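Local coordinates for protein 3-oxo-glucose-6-phosphate:glutamate aminotransferase (Bacillus subtilis subsp. subtilis, PDB 4K2M) that catalyses the reversible pyridoxal phosphate-dependent transamination of 3-dehydro-glucose 6-phosphate with glutamate, giving kanosamine 6-phosphate on the route to the antibiotic kanosamine, at residues 51-54 / 55-59; 70-74 / 75-79; 431-434 / 435-439. All blocks are in the same frame, centred on the assembly; numbering follows the deposited sequence.

Contact 1: residues 51-54 / 55-59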
loop_
_atom_site.group_PDB
_atom_site.type_symbol
_atom_site.label_atom_id
_atom_site.label_comp_id
_atom_site.label_asym_id
_atom_site.label_seq_id
_atom_site.Cartn_x
_atom_site.Cartn_y
_atom_site.Cartn_z
ATOM N N ILE A 51 -37.015 12.267 -12.708
ATOM C CA ILE A 51 -36.511 10.907 -12.520
ATOM C C ILE A 51 -37.605 9.956 -12.034
ATOM O O ILE A 51 -38.376 10.309 -11.148
ATOM C CB ILE A 51 -35.363 10.921 -11.461
ATOM C CG1 ILE A 51 -34.082 11.475 -12.083
ATOM C CG2 ILE A 51 -35.131 9.539 -10.854
ATOM C CD1 ILE A 51 -33.783 10.905 -13.445
ATOM N N ASP A 52 -37.688 8.760 -12.623
ATOM C CA ASP A 52 -38.413 7.662 -11.982
ATOM C C ASP A 52 -37.311 6.762 -11.455
ATOM O O ASP A 52 -36.543 6.231 -12.250
ATOM C CB ASP A 52 -39.248 6.868 -12.989
ATOM C CG ASP A 52 -39.918 5.651 -12.349
ATOM O OD1 ASP A 52 -39.399 4.514 -12.495
ATOM O OD2 ASP A 52 -40.955 5.836 -11.672
ATOM N N ILE A 53 -37.191 6.636 -10.139
ATOM C CA ILE A 53 -35.999 5.979 -9.595
ATOM C C ILE A 53 -35.853 4.566 -10.117
ATOM O O ILE A 53 -34.765 4.187 -10.572
ATOM C CB ILE A 53 -35.967 5.973 -8.069
ATOM C CG1 ILE A 53 -35.806 7.394 -7.553
ATOM C CG2 ILE A 53 -34.766 5.109 -7.548
ATOM C CD1 ILE A 53 -36.206 7.540 -6.107
ATOM N N GLU A 54 -36.929 3.785 -10.054
ATOM C CA GLU A 54 -36.827 2.371 -10.420
ATOM C C GLU A 54 -36.361 2.197 -11.856
ATOM O O GLU A 54 -35.488 1.389 -12.141
ATOM C CB GLU A 54 -38.135 1.606 -10.139
ATOM C CG GLU A 54 -38.466 1.446 -8.638
ATOM C CD GLU A 54 -39.341 2.556 -8.077
ATOM O OE1 GLU A 54 -39.382 3.674 -8.661
ATOM O OE2 GLU A 54 -40.000 2.295 -7.040
ATOM N N HIS A 55 -36.909 2.981 -12.773
ATOM C CA HIS A 55 -36.491 2.851 -14.157
ATOM C C HIS A 55 -35.171 3.561 -14.468
ATOM O O HIS A 55 -34.276 2.987 -15.116
ATOM C CB HIS A 55 -37.569 3.355 -15.122
ATOM C CG HIS A 55 -37.187 3.168 -16.553
ATOM N ND1 HIS A 55 -37.138 1.924 -17.149
ATOM C CD2 HIS A 55 -36.768 4.053 -17.489
ATOM C CE1 HIS A 55 -36.738 2.058 -18.401
ATOM N NE2 HIS A 55 -36.498 3.337 -18.629
ATOM N N ASP A 56 -35.044 4.815 -14.037
ATOM C CA ASP A 56 -33.930 5.640 -14.509
ATOM C C ASP A 56 -32.619 5.346 -13.792
ATOM O O ASP A 56 -31.548 5.407 -14.408
ATOM C CB ASP A 56 -34.273 7.135 -14.436
ATOM C CG ASP A 56 -35.398 7.516 -15.385
ATOM O OD1 ASP A 56 -35.344 7.094 -16.558
ATOM O OD2 ASP A 56 -36.328 8.227 -14.952
ATOM N N LEU A 57 -32.695 5.012 -12.504
ATOM C CA LEU A 57 -31.472 4.697 -11.764
ATOM C C LEU A 57 -31.154 3.209 -11.744
ATOM O O LEU A 57 -29.989 2.831 -11.702
ATOM C CB LEU A 57 -31.529 5.229 -10.329
ATOM C CG LEU A 57 -31.742 6.735 -10.199
ATOM C CD1 LEU A 57 -31.507 7.184 -8.759
ATOM C CD2 LEU A 57 -30.833 7.491 -11.169
ATOM N N PHE A 58 -32.184 2.364 -11.768
ATOM C CA PHE A 58 -31.977 0.925 -11.597
ATOM C C PHE A 58 -32.279 0.084 -12.828
ATOM O O PHE A 58 -31.978 -1.108 -12.849
ATOM C CB PHE A 58 -32.798 0.404 -10.414
ATOM C CG PHE A 58 -32.247 0.814 -9.078
ATOM C CD1 PHE A 58 -31.308 0.010 -8.433
ATOM C CD2 PHE A 58 -32.664 1.995 -8.463
ATOM C CE1 PHE A 58 -30.789 0.382 -7.204
ATOM C CE2 PHE A 58 -32.145 2.378 -7.224
ATOM C CZ PHE A 58 -31.213 1.566 -6.596
ATOM N N ASN A 59 -32.864 0.705 -13.842
ATOM C CA ASN A 59 -33.310 -0.020 -15.041
ATOM C C ASN A 59 -34.103 -1.282 -14.658
ATOM O O ASN A 59 -33.840 -2.374 -15.172
ATOM C CB ASN A 59 -32.122 -0.389 -15.937
ATOM C CG ASN A 59 -32.558 -0.881 -17.314
ATOM O OD1 ASN A 59 -33.593 -0.468 -17.825
ATOM N ND2 ASN A 59 -31.762 -1.763 -17.914
#

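Contact 2: residues 70-74 / 75-79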
loop_
_atom_site.group_PDB
_atom_site.type_symbol
_atom_site.label_atom_id
_atom_site.label_comp_id
_atom_site.label_asym_id
_atom_site.label_seq_id
_atom_site.Cartn_x
_atom_site.Cartn_y
_atom_site.Cartn_z
ATOM N N PRO A 70 -25.740 -13.420 -6.362
ATOM C CA PRO A 70 -24.483 -13.339 -5.609
ATOM C C PRO A 70 -24.559 -12.220 -4.587
ATOM O O PRO A 70 -25.221 -11.212 -4.821
ATOM C CB PRO A 70 -23.445 -12.994 -6.682
ATOM C CG PRO A 70 -24.095 -13.310 -7.991
ATOM C CD PRO A 70 -25.559 -13.127 -7.797
ATOM N N PHE A 71 -23.898 -12.388 -3.449
ATOM C CA PHE A 71 -23.932 -11.355 -2.431
ATOM C C PHE A 71 -23.186 -10.092 -2.877
ATOM O O PHE A 71 -23.669 -8.967 -2.701
ATOM C CB PHE A 71 -23.329 -11.890 -1.123
ATOM C CG PHE A 71 -23.313 -10.875 -0.024
ATOM C CD1 PHE A 71 -24.457 -10.629 0.733
ATOM C CD2 PHE A 71 -22.155 -10.148 0.251
ATOM C CE1 PHE A 71 -24.443 -9.674 1.745
ATOM C CE2 PHE A 71 -22.137 -9.198 1.242
ATOM C CZ PHE A 71 -23.282 -8.957 2.003
ATOM N N LEU A 72 -21.998 -10.270 -3.440
ATOM C CA LEU A 72 -21.172 -9.120 -3.806
ATOM C C LEU A 72 -20.236 -9.478 -4.945
ATOM O O LEU A 72 -19.051 -9.734 -4.726
ATOM C CB LEU A 72 -20.361 -8.622 -2.597
ATOM C CG LEU A 72 -19.629 -7.287 -2.808
ATOM C CD1 LEU A 72 -20.628 -6.135 -2.931
ATOM C CD2 LEU A 72 -18.639 -7.029 -1.676
ATOM N N PRO A 73 -20.762 -9.474 -6.177
ATOM C CA PRO A 73 -19.961 -9.767 -7.372
ATOM C C PRO A 73 -19.050 -8.572 -7.665
ATOM O O PRO A 73 -19.530 -7.515 -8.089
ATOM C CB PRO A 73 -21.021 -9.958 -8.471
ATOM C CG PRO A 73 -22.217 -9.199 -7.993
ATOM C CD PRO A 73 -22.168 -9.153 -6.492
ATOM N N VAL A 74 -17.748 -8.726 -7.427
ATOM C CA VAL A 74 -16.863 -7.568 -7.465
ATOM C C VAL A 74 -16.766 -6.934 -8.833
ATOM O O VAL A 74 -16.395 -5.765 -8.941
ATOM C CB VAL A 74 -15.434 -7.877 -6.930
ATOM C CG1 VAL A 74 -15.512 -8.321 -5.491
ATOM C CG2 VAL A 74 -14.724 -8.918 -7.814
ATOM N N ASP A 75 -17.095 -7.695 -9.879
ATOM C CA ASP A 75 -17.041 -7.148 -11.224
ATOM C C ASP A 75 -18.120 -6.090 -11.408
ATOM O O ASP A 75 -17.982 -5.181 -12.226
ATOM C CB ASP A 75 -17.174 -8.258 -12.283
ATOM C CG ASP A 75 -18.471 -9.031 -12.156
ATOM O OD1 ASP A 75 -18.681 -9.674 -11.110
ATOM O OD2 ASP A 75 -19.282 -8.993 -13.106
ATOM N N ARG A 76 -19.185 -6.187 -10.623
ATOM C CA ARG A 76 -20.274 -5.237 -10.741
ATOM C C ARG A 76 -20.124 -4.023 -9.833
ATOM O O ARG A 76 -20.938 -3.100 -9.883
ATOM C CB ARG A 76 -21.617 -5.949 -10.527
ATOM C CG ARG A 76 -21.942 -6.902 -11.676
ATOM C CD ARG A 76 -23.172 -7.744 -11.373
ATOM N NE ARG A 76 -24.373 -6.940 -11.137
ATOM C CZ ARG A 76 -25.492 -7.442 -10.621
ATOM N NH1 ARG A 76 -25.543 -8.735 -10.297
ATOM N NH2 ARG A 76 -26.539 -6.651 -10.408
ATOM N N LEU A 77 -19.074 -4.004 -9.020
ATOM C CA LEU A 77 -18.822 -2.842 -8.177
ATOM C C LEU A 77 -18.146 -1.719 -8.959
ATOM O O LEU A 77 -17.977 -0.610 -8.451
ATOM C CB LEU A 77 -17.977 -3.217 -6.957
ATOM C CG LEU A 77 -18.691 -4.080 -5.928
ATOM C CD1 LEU A 77 -17.758 -4.420 -4.768
ATOM C CD2 LEU A 77 -19.923 -3.354 -5.422
ATOM N N ILE A 78 -17.753 -1.998 -10.195
ATOM C CA ILE A 78 -17.170 -0.954 -11.019
ATOM C C ILE A 78 -17.918 -0.966 -12.348
ATOM O O ILE A 78 -18.050 -2.014 -12.965
ATOM C CB ILE A 78 -15.635 -1.122 -11.177
ATOM C CG1 ILE A 78 -15.037 0.069 -11.933
ATOM C CG2 ILE A 78 -15.272 -2.444 -11.862
ATOM C CD1 ILE A 78 -13.517 -0.049 -12.172
ATOM N N THR A 79 -18.450 0.184 -12.758
ATOM C CA THR A 79 -19.298 0.245 -13.962
ATOM C C THR A 79 -18.477 0.442 -15.217
ATOM O O THR A 79 -17.296 0.804 -15.140
ATOM C CB THR A 79 -20.330 1.383 -13.864
ATOM O OG1 THR A 79 -19.647 2.646 -13.849
ATOM C CG2 THR A 79 -21.153 1.237 -12.588
#

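Contact 3: residues 431-434 / 435-439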
loop_
_atom_site.group_PDB
_atom_site.type_symbol
_atom_site.label_atom_id
_atom_site.label_comp_id
_atom_site.label_asym_id
_atom_site.label_seq_id
_atom_site.Cartn_x
_atom_site.Cartn_y
_atom_site.Cartn_z
ATOM N N GLU A 431 -38.496 -12.238 -1.664
ATOM C CA GLU A 431 -39.469 -13.317 -1.778
ATOM C C GLU A 431 -38.916 -14.604 -1.175
ATOM O O GLU A 431 -39.632 -15.334 -0.495
ATOM C CB GLU A 431 -39.874 -13.512 -3.236
ATOM C CG GLU A 431 -40.525 -12.272 -3.828
ATOM C CD GLU A 431 -41.005 -12.483 -5.243
ATOM O OE1 GLU A 431 -40.694 -11.633 -6.110
ATOM O OE2 GLU A 431 -41.700 -13.495 -5.483
ATOM N N GLY A 432 -37.633 -14.863 -1.410
ATOM C CA GLY A 432 -36.971 -16.025 -0.838
ATOM C C GLY A 432 -36.984 -15.956 0.681
ATOM O O GLY A 432 -37.216 -16.954 1.371
ATOM N N LEU A 433 -36.728 -14.770 1.217
ATOM C CA LEU A 433 -36.723 -14.603 2.660
ATOM C C LEU A 433 -38.115 -14.871 3.236
ATOM O O LEU A 433 -38.245 -15.554 4.268
ATOM C CB LEU A 433 -36.243 -13.202 3.037
ATOM C CG LEU A 433 -35.849 -13.006 4.498
ATOM C CD1 LEU A 433 -34.647 -13.888 4.852
ATOM C CD2 LEU A 433 -35.533 -11.535 4.752
ATOM N N PHE A 434 -39.150 -14.342 2.581
ATOM C CA PHE A 434 -40.519 -14.598 3.022
ATOM C C PHE A 434 -40.806 -16.105 3.016
ATOM O O PHE A 434 -41.324 -16.657 3.993
ATOM C CB PHE A 434 -41.534 -13.858 2.140
ATOM C CG PHE A 434 -41.937 -12.514 2.670
ATOM C CD1 PHE A 434 -42.923 -12.410 3.647
ATOM C CD2 PHE A 434 -41.351 -11.348 2.181
ATOM C CE1 PHE A 434 -43.316 -11.169 4.129
ATOM C CE2 PHE A 434 -41.744 -10.092 2.669
ATOM C CZ PHE A 434 -42.724 -10.009 3.639
ATOM N N HIS A 435 -40.436 -16.774 1.929
ATOM C CA HIS A 435 -40.688 -18.207 1.816
ATOM C C HIS A 435 -39.911 -19.019 2.858
ATOM O O HIS A 435 -40.477 -19.879 3.528
ATOM C CB HIS A 435 -40.354 -18.711 0.413
ATOM C CG HIS A 435 -40.809 -20.110 0.157
ATOM N ND1 HIS A 435 -40.126 -21.209 0.626
ATOM C CD2 HIS A 435 -41.889 -20.588 -0.506
ATOM C CE1 HIS A 435 -40.763 -22.308 0.260
ATOM N NE2 HIS A 435 -41.833 -21.959 -0.430
ATOM N N VAL A 436 -38.614 -18.755 2.979
ATOM C CA VAL A 436 -37.767 -19.500 3.918
ATOM C C VAL A 436 -38.165 -19.288 5.384
ATOM O O VAL A 436 -38.237 -20.244 6.159
ATOM C CB VAL A 436 -36.275 -19.178 3.727
ATOM C CG1 VAL A 436 -35.438 -19.818 4.841
ATOM C CG2 VAL A 436 -35.807 -19.668 2.367
ATOM N N ILE A 437 -38.425 -18.042 5.767
ATOM C CA ILE A 437 -38.746 -17.747 7.164
ATOM C C ILE A 437 -40.068 -18.385 7.592
ATOM O O ILE A 437 -40.202 -18.865 8.720
ATOM C CB ILE A 437 -38.715 -16.235 7.460
ATOM C CG1 ILE A 437 -37.454 -15.896 8.252
ATOM C CG2 ILE A 437 -39.946 -15.791 8.258
ATOM C CD1 ILE A 437 -36.596 -14.849 7.609
ATOM N N LYS A 438 -41.037 -18.422 6.686
ATOM C CA LYS A 438 -42.311 -19.046 7.008
ATOM C C LYS A 438 -42.166 -20.566 7.067
ATOM O O LYS A 438 -42.968 -21.258 7.693
ATOM C CB LYS A 438 -43.401 -18.570 6.047
ATOM C CG LYS A 438 -43.516 -17.047 6.091
ATOM C CD LYS A 438 -44.813 -16.483 5.554
ATOM C CE LYS A 438 -44.881 -14.996 5.898
ATOM N NZ LYS A 438 -46.241 -14.404 5.755
ATOM N N GLN A 439 -41.109 -21.072 6.441
ATOM C CA GLN A 439 -40.729 -22.473 6.572
ATOM C C GLN A 439 -40.067 -22.714 7.938
ATOM O O GLN A 439 -40.199 -23.793 8.517
ATOM C CB GLN A 439 -39.764 -22.852 5.450
ATOM C CG GLN A 439 -40.192 -24.021 4.587
ATOM C CD GLN A 439 -39.095 -24.460 3.627
ATOM O OE1 GLN A 439 -38.205 -23.680 3.281
ATOM N NE2 GLN A 439 -39.149 -25.717 3.201
#

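Contact 1: residues 51-54 / 55-59
H55 meets D52 where the short helix 53-57 begins: D52 is at the N-cap position, and its OD1 accepts from H55 N at 2.9 Å, a capping bond. The bond reaches OD1 on its anti side, 19° out of the carboxylate plane. It is set up by D52 CG standing anti to its own backbone nitrogen (chi1 175°), which swings the carboxylate over the first turn. H55 CB lies alongside the same oxygen, while its imidazole leads off from the contact.

D56 answers in the reverse direction. D52 N donates to D56 OD2 over 2.7 Å with a nearly straight N-H...O angle of 172°, and D56 N returns 2.7 Å to D52 O. Here the side chain that receives the N-cap amide belongs to D56, one residue beyond the third helical position that serves in a classical capping box. The CB of D56 also touches the terminal methyl CD1 of I51.

L57 N makes a regular helical bond to I53 O, and CD1 of L57 lies 4.0 Å from CG2 of I53. The turn at 55-57 is of the wider pi type: F58 N reaches I53 O, five residues back, weakly at 3.4 Å. The F58 ring runs beside I53, its CE2 3.8 Å from I53 CG2, with I53 O in the plane at its edge. N59 then leaves helical geometry with positive phi.

The buried I53 and F58 turn to F321 of helix 312-329, whose K318 makes a cation-pi contact with F58 and takes L57 O as an acceptor. Chemically, the two aspartates satisfy the N-H groups of both D52 and H55, and the partial positive charge of the helix start would be expected to favour their ionised forms.

Contact 2: residues 70-74 / 75-79
P73 and V74 supply the two carbonyls that close this bend, and L77 supplies the side chain that folds back over it. R76 N donates to P73 O at 2.9 Å, and L77 N donates to V74 O at 3.2 Å. The backbone angles of V74, D75 and R76 fit two overlapping type I turns. Neither donor uses a lone-pair direction: R76 N stands 44° out of the carbonyl plane, L77 N 74°.

P73 is touched from two directions. Its ring carbon CG meets the aliphatic part of R76, with CD 3.8 Å away, the two side chains passing at a slant. Its CB faces the carboxylate of D75, 3.5 Å from OD1. D75 CG sits between its own backbone nitrogen and carbonyl carbon (chi1 59°), which turns the carboxylate back upon the proline. The guanidinium of R76 is spent on other partners, a salt bridge to E425 and a hydrogen bond to S420 O.

L77 points its CB toward the preceding segment, 3.6 Å from V74 O. Beyond it, the isopropyl fork straddles L72 CD1, with L77 CD1 and L77 CD2 each 3.8 Å from that methyl; the two leucine side chains cross nearly at right angles.

The CB of V74 points away overall, though it still touches D75 N. The side chain packs on Y248, a residue assigned to substrate binding, and on T96 of the second subunit, while the side chain of L72 ends about 6 Å from the bound external aldimine.

Two backbone bonds and the L72-L77 methyl contact are consistent with a bend closed by local forces, and the R76 charge would be balanced, at least in part, by its salt bridge to E425.

Contact 3: residues 431-434 / 435-439
E431 O accepts from H435 N at 2.9 Å, the first of four successive i to i+4 bonds in this part of helix 423-441. Next, G432 O takes V436 N at 2.8 Å, with the donor tilted 20° from the carbonyl plane. V436 CG2 presses on the same carbonyl oxygen, 3.2 Å from G432 O. That methyl is anti to its carbonyl carbon and beside the backbone nitrogen, so it hangs back over the preceding turn.

L433 carries the apolar contact. It runs side by side with I437, both pointing the same way, and the two CD1 methyls meet at 3.5 Å, a tight approach. I437 CD1 also touches L433 CG at 3.7 Å. I437 is off staggered at both torsions (chi1 -105°, chi2 124°), consistent with a strained or less well-ordered pose. Both residues then pack on L333 of helix 331-335.

F434 pairs with K438 in a similar side-by-side fashion. Lysine CE comes in the plane of the phenyl ring at its edge, 3.9 Å from F434 CD1, so the contact does not use the ring face. Nearer the backbone, K438 CG lies 3.1 Å from F434 O, the oxygen that also accepts K438 N. The extended lysine carries NZ onward to a salt bridge with E332.

V436 and H435 look toward another neighbour, helix 362-373: V436 packs on L369, and the imidazole meets the F373 ring edge-to-face. Unbroken i to i+4 bonding, with L433, V436 and I437 buried against these two helices and E431, H435 and Q439 exposed, is the pattern of an amphipathic alpha-helix, here the last helix of an aminotransferase of the aspartate aminotransferase fold.

How the contacts relate
Along the chain the three contacts come in series. Contact 1 occupies the short helix 53-57 of the N-terminal domain, contact 2 lies in the loop leading to helix 80-93, and contact 3 belongs to helix 423-441. The centre of contact 1 is about 19 Å from that of contact 2 and about 27 Å from that of contact 3; the centres of contacts 2 and 3 are about 25 Å apart, and none touches another. Helix 423-441 nevertheless links them: its L423 meets contact 1 and its E425 meets contact 2. Helices 423-441 and 312-329 both pack on contact 1, consistent with an N-terminal domain lying against the aminotransferase fold, while contact 2 alone approaches the ligand and the second subunit.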